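Local coordinates for aerotolerance-related membrane protein (Bacteroides fragilis, PDB 4JDU) that probably acts in aerotolerance at the cell membrane, through the von Willebrand factor type A domain captured here, which binds a calcium ion, at residues A[8-12]-A[46-50]; A[138-144]-A[186-192]. The protein carries 6 engineered substitutions. One frame throughout, in Å; residues are numbered along the deposited sequence. Where two conformers were deposited one is given.

Contact 1: A[8-12]-A[46-50]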
loop_
_atom_site.group_PDB
_atom_site.type_symbol
_atom_site.label_atom_id
_atom_site.label_comp_id
_atom_site.label_asym_id
_atom_site.label_seq_id
_atom_site.Cartn_x
_atom_site.Cartn_y
_atom_site.Cartn_z
ATOM N N GLY A 8 9.733 5.015 -19.591
ATOM C CA GLY A 8 8.753 5.196 -18.534
ATOM C C GLY A 8 8.084 3.901 -18.113
ATOM O O GLY A 8 7.920 2.985 -18.919
ATOM N N VAL A 9 7.702 3.828 -16.841
ATOM C CA VAL A 9 7.036 2.657 -16.281
ATOM C C VAL A 9 5.663 3.080 -15.776
ATOM O O VAL A 9 5.474 4.233 -15.398
ATOM C CB VAL A 9 7.866 2.080 -15.112
ATOM C CG1 VAL A 9 7.168 0.892 -14.438
ATOM C CG2 VAL A 9 9.241 1.683 -15.601
ATOM N N GLU A 10 4.696 2.168 -15.786
ATOM C CA GLU A 10 3.412 2.436 -15.154
ATOM C C GLU A 10 3.435 1.866 -13.743
ATOM O O GLU A 10 3.814 0.710 -13.543
ATOM C CB GLU A 10 2.259 1.833 -15.963
ATOM C CG GLU A 10 2.073 2.505 -17.310
ATOM C CD GLU A 10 0.837 2.032 -18.038
ATOM O OE1 GLU A 10 0.054 1.255 -17.452
ATOM O OE2 GLU A 10 0.652 2.443 -19.204
ATOM N N VAL A 11 3.058 2.683 -12.762
ATOM C CA VAL A 11 3.109 2.260 -11.366
ATOM C C VAL A 11 1.732 2.380 -10.727
ATOM O O VAL A 11 1.157 3.468 -10.681
ATOM C CB VAL A 11 4.110 3.119 -10.555
ATOM C CG1 VAL A 11 4.153 2.670 -9.093
ATOM C CG2 VAL A 11 5.495 3.048 -11.181
HETATM N N MSE A 12 1.190 1.268 -10.243
HETATM C CA MSE A 12 -0.076 1.317 -9.529
HETATM C C MSE A 12 0.172 1.171 -8.041
HETATM O O MSE A 12 0.666 0.133 -7.571
HETATM C CB MSE A 12 -1.044 0.231 -10.006
HETATM C CG MSE A 12 -2.336 0.206 -9.218
HETATM SE SE MSE A 12 -3.306 1.892 -9.338
HETATM C CE MSE A 12 -3.603 1.933 -11.246
ATOM N N GLU A 46 9.420 11.244 -13.266
ATOM C CA GLU A 46 9.657 12.103 -14.417
ATOM C C GLU A 46 8.923 11.601 -15.661
ATOM O O GLU A 46 8.159 12.344 -16.281
ATOM C CB GLU A 46 11.156 12.226 -14.690
ATOM C CG GLU A 46 11.963 10.990 -14.324
ATOM N N ASN A 47 9.150 10.338 -16.013
ATOM C CA ASN A 47 8.604 9.765 -17.244
ATOM C C ASN A 47 7.499 8.751 -16.984
ATOM O O ASN A 47 6.804 8.318 -17.907
ATOM C CB ASN A 47 9.719 9.095 -18.047
ATOM C CG ASN A 47 10.883 10.023 -18.305
ATOM O OD1 ASN A 47 10.712 11.118 -18.841
ATOM N ND2 ASN A 47 12.077 9.598 -17.912
ATOM N N ASP A 48 7.341 8.378 -15.721
ATOM C CA ASP A 48 6.420 7.319 -15.352
ATOM C C ASP A 48 4.973 7.798 -15.318
ATOM O O ASP A 48 4.702 9.000 -15.343
ATOM C CB ASP A 48 6.820 6.742 -13.992
ATOM C CG ASP A 48 8.255 6.257 -13.973
ATOM O OD1 ASP A 48 8.713 5.740 -15.012
ATOM O OD2 ASP A 48 8.925 6.396 -12.927
ATOM N N LYS A 49 4.047 6.843 -15.287
ATOM C CA LYS A 49 2.645 7.130 -15.016
ATOM C C LYS A 49 2.281 6.470 -13.699
ATOM O O LYS A 49 2.845 5.431 -13.339
ATOM C CB LYS A 49 1.755 6.600 -16.141
ATOM C CG LYS A 49 1.934 7.336 -17.458
ATOM C CD LYS A 49 0.999 6.780 -18.522
ATOM C CE LYS A 49 1.221 7.454 -19.872
ATOM N NZ LYS A 49 0.367 6.850 -20.933
ATOM N N VAL A 50 1.352 7.071 -12.964
ATOM C CA VAL A 50 0.979 6.540 -11.660
ATOM C C VAL A 50 -0.538 6.482 -11.490
ATOM O O VAL A 50 -1.275 7.332 -12.000
ATOM C CB VAL A 50 1.617 7.364 -10.504
ATOM C CG1 VAL A 50 1.059 8.781 -10.479
ATOM C CG2 VAL A 50 1.418 6.685 -9.156
HETATM O O HOH W 1 2.350 4.173 -20.463
#
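Here begins the parallel pairing of strands 9-16 and 49-55 in the central sheet of the von Willebrand factor A fold, a beta-alpha-beta unit joined through helices 30-33 and 37-43, away from the calcium site. Val-11 N donates to Lys-49 O (2.8 Å) and Lys-49 N to Val-9 O (3.0 Å). Asp-48 (chi1 m) brings OD1 to 2.8 Å from Val-9 N, a carboxylate acceptor where the pairing starts. Gly-8 passes tightly here: a CB would fall 2.5 Å from Asn-47 O. On one face, paired Glu-10 and Lys-49 share chi1 m and chi2 t, with CG of Glu-10 4.3 Å from CB of Lys-49. Beyond chi1 the lysine is extended (t throughout), carrying NZ to a weak hydrogen bond with Gln-105; a water 2.7 Å from Glu-10 OE2 links weakly to Lys-49 NZ (3.4 Å). Glu-10 OE2 also bonds Thr-103. On the other face, beta-branched valines suit the extended backbone: Val-9 and Val-11 are t, Val-50 is p. Helix 195-206 packs on Val-9 and Val-11 through Ile-206, while Ile-65 of strand 59-66 touches Glu-10 and Lys-49. Away from 46-50, the backbone of Glu-10 bonds to Gly-109 and Ala-111 of strand 109-116.

Contact 2: A[138-144]-A[186-192]; sequences QVNVLGV and NGIYIRV
This is the parallel pairing of strands 138-143 and 189-191 at one border of the central sheet of the von Willebrand factor A fold, the last strand being outermost. Both run in extended beta conformation, 10° apart with axes 4.7 Å apart. Val-141 pairs with Tyr-189, Leu-142 with Ile-190 and Gly-143 with Arg-191. Hydrogen bonds alternate: Val-141 N to Ile-188 O (2.9 Å), Ile-190 N to Val-141 O (3.0 Å), Gly-143 N to Ile-190 O (2.8 Å), Val-192 N to Gly-143 O (2.7 Å). Before them, Asn-140 (chi1 m) offers OD1 to Ile-188 N at 2.9 Å, and its ND2 holds Gln-138 OE1 at 3.0 Å. Gln-138 NE2 reaches Asn-186 O at 3.2 Å and also bonds Glu-205. Asn-186, at positive phi (54°), is the C-prime residue of the Schellman motif ending helix 175-184. Next, Gly-187 passes where a CB would lie 2.1 Å from Val-139 O. At Gly-143 a CB would strike Tyr-189 OH (2.6 Å); that tyrosine, chi1 t, lies along the sheet and its hydroxyl bonds Glu-175, which also salt-bridges Arg-191. On the other face Leu-142 CD2 meets Ile-190 CD1 at 3.8 Å. Helix 175-184, the connecting helix of this beta-alpha-beta crossover, covers Val-141 and Tyr-189; helix 195-206 packs on Asn-140, Ile-188 and Ile-190, and strand 109-116 flanks strand 138-143.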
loop_
_atom_site.group_PDB
_atom_site.type_symbol
_atom_site.label_atom_id
_atom_site.label_comp_id
_atom_site.label_asym_id
_atom_site.label_seq_id
_atom_site.Cartn_x
_atom_site.Cartn_y
_atom_site.Cartn_z
ATOM N N GLN A 138 5.514 -6.662 -11.746
ATOM C CA GLN A 138 6.214 -6.747 -10.465
ATOM C C GLN A 138 5.345 -6.273 -9.305
ATOM O O GLN A 138 4.616 -5.287 -9.424
ATOM C CB GLN A 138 7.473 -5.885 -10.526
ATOM C CG GLN A 138 8.234 -5.773 -9.217
ATOM C CD GLN A 138 9.423 -4.845 -9.339
ATOM O OE1 GLN A 138 9.263 -3.634 -9.526
ATOM N NE2 GLN A 138 10.627 -5.410 -9.253
ATOM N N VAL A 139 5.424 -6.978 -8.182
ATOM C CA VAL A 139 4.727 -6.541 -6.972
ATOM C C VAL A 139 5.727 -6.277 -5.854
ATOM O O VAL A 139 6.445 -7.183 -5.410
ATOM C CB VAL A 139 3.699 -7.559 -6.472
ATOM C CG1 VAL A 139 2.914 -6.980 -5.301
ATOM C CG2 VAL A 139 2.764 -7.983 -7.595
ATOM N N ASN A 140 5.760 -5.015 -5.436
ATOM C CA ASN A 140 6.611 -4.537 -4.352
ATOM C C ASN A 140 5.751 -4.265 -3.135
ATOM O O ASN A 140 4.568 -3.948 -3.253
ATOM C CB ASN A 140 7.306 -3.241 -4.781
ATOM C CG ASN A 140 8.103 -3.409 -6.060
ATOM O OD1 ASN A 140 9.151 -4.066 -6.066
ATOM N ND2 ASN A 140 7.615 -2.815 -7.155
ATOM N N VAL A 141 6.349 -4.368 -1.957
ATOM C CA VAL A 141 5.617 -4.095 -0.729
ATOM C C VAL A 141 6.397 -3.155 0.188
ATOM O O VAL A 141 7.579 -3.395 0.495
ATOM C CB VAL A 141 5.277 -5.399 0.031
ATOM C CG1 VAL A 141 4.475 -5.082 1.283
ATOM C CG2 VAL A 141 4.502 -6.371 -0.862
ATOM N N LEU A 142 5.741 -2.070 0.596
ATOM C CA LEU A 142 6.293 -1.165 1.595
ATOM C C LEU A 142 5.512 -1.391 2.883
ATOM O O LEU A 142 4.300 -1.144 2.948
ATOM C CB LEU A 142 6.203 0.294 1.140
ATOM C CG LEU A 142 6.745 0.571 -0.261
ATOM C CD1 LEU A 142 6.686 2.051 -0.598
ATOM C CD2 LEU A 142 8.154 0.023 -0.428
ATOM N N GLY A 143 6.206 -1.907 3.895
ATOM C CA GLY A 143 5.572 -2.230 5.160
ATOM C C GLY A 143 5.664 -1.045 6.099
ATOM O O GLY A 143 6.760 -0.536 6.356
ATOM N N VAL A 144 4.517 -0.582 6.581
ATOM C CA VAL A 144 4.523 0.535 7.524
ATOM C C VAL A 144 4.026 0.076 8.875
ATOM O O VAL A 144 3.026 -0.625 8.994
ATOM C CB VAL A 144 3.690 1.761 7.053
ATOM C CG1 VAL A 144 4.415 2.522 5.947
ATOM C CG2 VAL A 144 2.330 1.324 6.599
ATOM N N ASN A 186 8.164 -11.014 -7.384
ATOM C CA ASN A 186 9.419 -10.630 -8.027
ATOM C C ASN A 186 9.764 -9.164 -7.761
ATOM O O ASN A 186 10.318 -8.486 -8.630
ATOM C CB ASN A 186 9.344 -10.898 -9.541
ATOM C CG ASN A 186 10.707 -10.923 -10.211
ATOM O OD1 ASN A 186 11.722 -11.208 -9.577
ATOM N ND2 ASN A 186 10.733 -10.629 -11.505
ATOM N N GLY A 187 9.426 -8.678 -6.566
ATOM C CA GLY A 187 9.664 -7.292 -6.226
ATOM C C GLY A 187 10.489 -7.179 -4.969
ATOM O O GLY A 187 11.081 -8.161 -4.499
ATOM N N ILE A 188 10.525 -5.972 -4.418
ATOM C CA ILE A 188 11.264 -5.784 -3.182
ATOM C C ILE A 188 10.337 -5.471 -2.025
ATOM O O ILE A 188 9.199 -5.011 -2.209
ATOM C CB ILE A 188 12.347 -4.687 -3.280
ATOM C CG1 ILE A 188 11.707 -3.316 -3.504
ATOM C CG2 ILE A 188 13.376 -5.033 -4.355
ATOM C CD1 ILE A 188 12.671 -2.162 -3.354
ATOM N N TYR A 189 10.810 -5.792 -0.821
ATOM C CA TYR A 189 10.133 -5.397 0.410
ATOM C C TYR A 189 11.000 -4.387 1.145
ATOM O O TYR A 189 12.215 -4.572 1.293
ATOM C CB TYR A 189 9.855 -6.588 1.339
ATOM C CG TYR A 189 9.467 -6.141 2.732
ATOM C CD1 TYR A 189 8.216 -5.601 2.977
ATOM C CD2 TYR A 189 10.359 -6.231 3.790
ATOM C CE1 TYR A 189 7.860 -5.165 4.240
ATOM C CE2 TYR A 189 10.002 -5.804 5.064
ATOM C CZ TYR A 189 8.748 -5.277 5.277
ATOM O OH TYR A 189 8.344 -4.835 6.527
ATOM N N ILE A 190 10.373 -3.312 1.608
ATOM C CA ILE A 190 11.056 -2.322 2.430
ATOM C C ILE A 190 10.213 -2.045 3.655
ATOM O O ILE A 190 9.021 -1.742 3.531
ATOM C CB ILE A 190 11.215 -0.992 1.685
ATOM C CG1 ILE A 190 12.049 -1.175 0.419
ATOM C CG2 ILE A 190 11.837 0.061 2.588
ATOM C CD1 ILE A 190 11.908 -0.029 -0.542
ATOM N N ARG A 191 10.813 -2.142 4.842
ATOM C CA ARG A 191 10.147 -1.665 6.047
ATOM C C ARG A 191 10.343 -0.156 6.131
ATOM O O ARG A 191 11.473 0.332 6.245
ATOM C CB ARG A 191 10.683 -2.319 7.323
ATOM C CG ARG A 191 9.870 -1.884 8.544
ATOM C CD ARG A 191 10.596 -2.093 9.860
ATOM N NE ARG A 191 10.689 -3.499 10.232
ATOM C CZ ARG A 191 11.144 -3.924 11.407
ATOM N NH1 ARG A 191 11.538 -3.047 12.322
ATOM N NH2 ARG A 191 11.199 -5.222 11.672
ATOM N N VAL A 192 9.247 0.579 6.051
ATOM C CA VAL A 192 9.333 2.029 5.957
ATOM C C VAL A 192 9.733 2.664 7.274
ATOM O O VAL A 192 9.060 2.481 8.289
ATOM C CB VAL A 192 8.002 2.636 5.508
ATOM C CG1 VAL A 192 8.140 4.148 5.405
ATOM C CG2 VAL A 192 7.582 2.041 4.174
#

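Overall arrangement
From the N terminus, strand 9-16 leads past the calcium-binding residues Ser-18 and Ser-20 and through helices 30-33 and 37-43 before contact 1 closes that loop on strand 49-55. The chain then adds strand 59-66 at one border and returns to place strand 109-116 next to 9-16. Contact 2 opens only afterwards, closing the excursion from 138-143 through helix 175-184 to 189-191. The two loops therefore follow in series. Their centres are about 17 Å apart in one sheet, with strand 109-116 between them. Helix 195-206 touches both contacts, and Met-209 beyond it meets Val-9 and Gln-138. At its far end, contact 2 brings Val-144 near Asp-117, a known calcium ligand that is not engaged in this model.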